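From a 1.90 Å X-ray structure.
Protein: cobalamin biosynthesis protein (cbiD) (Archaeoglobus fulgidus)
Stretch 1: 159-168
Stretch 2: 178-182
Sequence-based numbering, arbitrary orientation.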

# COMPACT_ATOMS: atom_id res chain seq x y z
N SER A 159 13.62 5.94 11.86
CA SER A 159 13.10 7.26 12.21
C SER A 159 12.61 8.04 11.00
O SER A 159 12.99 7.76 9.87
CB SER A 159 14.17 8.11 12.91
OG SER A 159 14.61 7.49 14.11
N VAL A 160 11.78 9.05 11.27
CA VAL A 160 11.23 9.91 10.23
C VAL A 160 11.48 11.37 10.66
O VAL A 160 10.68 11.97 11.38
CB VAL A 160 9.72 9.64 10.05
CG1 VAL A 160 9.20 10.40 8.85
CG2 VAL A 160 9.49 8.15 9.90
N PRO A 161 12.60 11.96 10.21
CA PRO A 161 13.01 13.33 10.50
C PRO A 161 11.91 14.39 10.51
O PRO A 161 11.86 15.22 11.42
CB PRO A 161 14.07 13.60 9.45
CG PRO A 161 14.73 12.26 9.33
CD PRO A 161 13.56 11.31 9.29
N ASP A 162 11.03 14.38 9.51
CA ASP A 162 9.96 15.38 9.45
C ASP A 162 8.62 14.76 9.79
O ASP A 162 7.57 15.32 9.47
CB ASP A 162 9.86 16.00 8.05
CG ASP A 162 11.15 16.68 7.63
OD1 ASP A 162 11.67 17.53 8.39
OD2 ASP A 162 11.64 16.36 6.53
N GLY A 163 8.66 13.61 10.44
CA GLY A 163 7.43 12.93 10.79
C GLY A 163 6.50 13.68 11.70
O GLY A 163 5.29 13.69 11.48
N GLU A 164 7.03 14.30 12.74
CA GLU A 164 6.19 15.02 13.68
C GLU A 164 5.45 16.16 13.01
O GLU A 164 4.28 16.42 13.31
CB GLU A 164 7.01 15.55 14.84
CG GLU A 164 6.16 16.04 15.99
CD GLU A 164 7.00 16.57 17.12
OE1 GLU A 164 7.86 15.82 17.63
OE2 GLU A 164 6.79 17.74 17.51
N GLU A 165 6.13 16.85 12.10
CA GLU A 165 5.53 17.95 11.37
C GLU A 165 4.50 17.42 10.38
O GLU A 165 3.31 17.72 10.51
CB GLU A 165 6.59 18.75 10.61
CG GLU A 165 7.28 19.78 11.47
CD GLU A 165 6.30 20.59 12.31
OE1 GLU A 165 5.36 21.19 11.73
OE2 GLU A 165 6.46 20.62 13.55
N VAL A 166 4.95 16.64 9.41
CA VAL A 166 4.06 16.07 8.40
C VAL A 166 2.81 15.52 9.07
O VAL A 166 1.73 15.56 8.49
CB VAL A 166 4.75 14.93 7.62
CG1 VAL A 166 3.76 14.26 6.68
CG2 VAL A 166 5.92 15.48 6.83
N ALA A 167 2.97 15.01 10.28
CA ALA A 167 1.86 14.45 11.05
C ALA A 167 0.80 15.49 11.38
O ALA A 167 -0.40 15.22 11.35
CB ALA A 167 2.39 13.82 12.33
N LYS A 168 1.25 16.70 11.69
CA LYS A 168 0.33 17.78 12.04
C LYS A 168 -0.71 18.04 10.94
O LYS A 168 -1.78 18.57 11.21
CB LYS A 168 1.11 19.07 12.33
CG LYS A 168 2.01 19.02 13.57
CD LYS A 168 2.69 20.37 13.79
CE LYS A 168 3.42 20.47 15.13
NZ LYS A 168 4.74 19.75 15.19
N LYS A 178 0.03 10.44 18.29
CA LYS A 178 0.67 11.73 18.46
C LYS A 178 2.19 11.71 18.44
O LYS A 178 2.82 10.74 18.85
CB LYS A 178 0.16 12.39 19.76
CG LYS A 178 -0.06 11.42 20.91
CD LYS A 178 -1.01 11.99 21.97
CE LYS A 178 -0.36 13.10 22.81
NZ LYS A 178 -0.07 14.35 22.04
N GLY A 179 2.78 12.78 17.92
CA GLY A 179 4.22 12.88 17.85
C GLY A 179 4.86 12.36 16.57
O GLY A 179 6.08 12.30 16.48
N GLY A 180 4.04 11.98 15.59
CA GLY A 180 4.61 11.48 14.35
C GLY A 180 3.62 10.74 13.47
O GLY A 180 2.44 10.60 13.82
N ILE A 181 4.09 10.26 12.32
CA ILE A 181 3.23 9.54 11.39
C ILE A 181 3.13 8.06 11.73
O ILE A 181 3.84 7.55 12.60
CB ILE A 181 3.77 9.64 9.95
CG1 ILE A 181 5.17 9.03 9.87
CG2 ILE A 181 3.83 11.09 9.52
CD1 ILE A 181 5.68 8.85 8.45
N SER A 182 2.23 7.37 11.02
CA SER A 182 2.03 5.94 11.18
C SER A 182 2.86 5.23 10.10
O SER A 182 3.17 5.79 9.06
CB SER A 182 0.56 5.58 10.97
OG SER A 182 -0.30 6.37 11.77

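Ile181 is the centre of this contact. Of all the residues in the two stretches it has the largest area covered by the opposing stretch, 83 Å² of a total of 277 Å² summed over both sides, and it is buried in the structure as a whole. Its CA-to-CB bond runs sideways to the first stretch, yet the branched side chain still makes contact at two separate places. With chi1 at 61° (p) and chi2 at 169° (t), CD1 lies 3.9 Å from Val160 CG1, in the loop ahead of the helix. The other branch, CG2, sits over the helix itself: Ile181 CG2 is 4.2 Å from Ala167 CB and 4.3 Å from Val166 CG1. A beta-branched residue suits this position because its two arms diverge from CB, so one side chain can pack against both the loop and the helix. Val160, whose CA-to-CB bond points toward the second stretch, holds chi1 at -172° (t) and offers a compact apolar partner.

Next to this cluster the packing becomes a matter of backbone. Ala167 points its CB toward the second stretch, 3.5 Å from Gly180 C and 3.9 Å from Ile181 N. A methyl group therefore rests directly on the peptide that links Gly180 to Ile181, and the small side chain is consistent with so close an approach. One turn earlier, Gly163 O lies 3.6 Å from Ile181 CG2 and 3.7 Å from Gly180 CA. This carbonyl also accepts the helical hydrogen bond from Ala167 N, at 2.9 Å from N to O, although the position of Ala167 N is less certain.

The glycines fit for different reasons. Gly163 closes the type I turn that begins at Val160, its N donating to Val160 O at 2.8 Å; a CB here would point toward the second stretch, 4.0 Å from Ile181 CG1, but would come within 2.9 Å of Val160 O. At Gly180 (phi/psi 164/180) and Gly179 (91/6), the backbone angles themselves call for glycine, since a CB would be jammed against the preceding carbonyl oxygen. The backbones also come close here, with Glu164 CA and Gly180 CA 3.9 Å apart; an ideal CB at Gly180 would stay 4.4 Å from Gly163 C and from Glu164 N.

Toward solvent, the contact ends at exposed Glu164 and partly exposed Gly179. Glu164 CB lies 3.8 Å from Gly179 O, so the contact there is made by the aliphatic base of an exposed acidic side chain. No hydrogen bond or salt bridge crosses between the stretches; they are held by van der Waals packing alone. The salt bridges lie within the first stretch instead. Lys168 NZ donates to Glu165 OE2 at 2.5 Å, a hydrogen bond within a salt bridge, and makes a longer salt bridge of 3.7 Å to Glu164 OE2. Glu165 turns its CA-to-CB bond away from the second stretch, and neither it nor Lys168 has any area covered by that stretch.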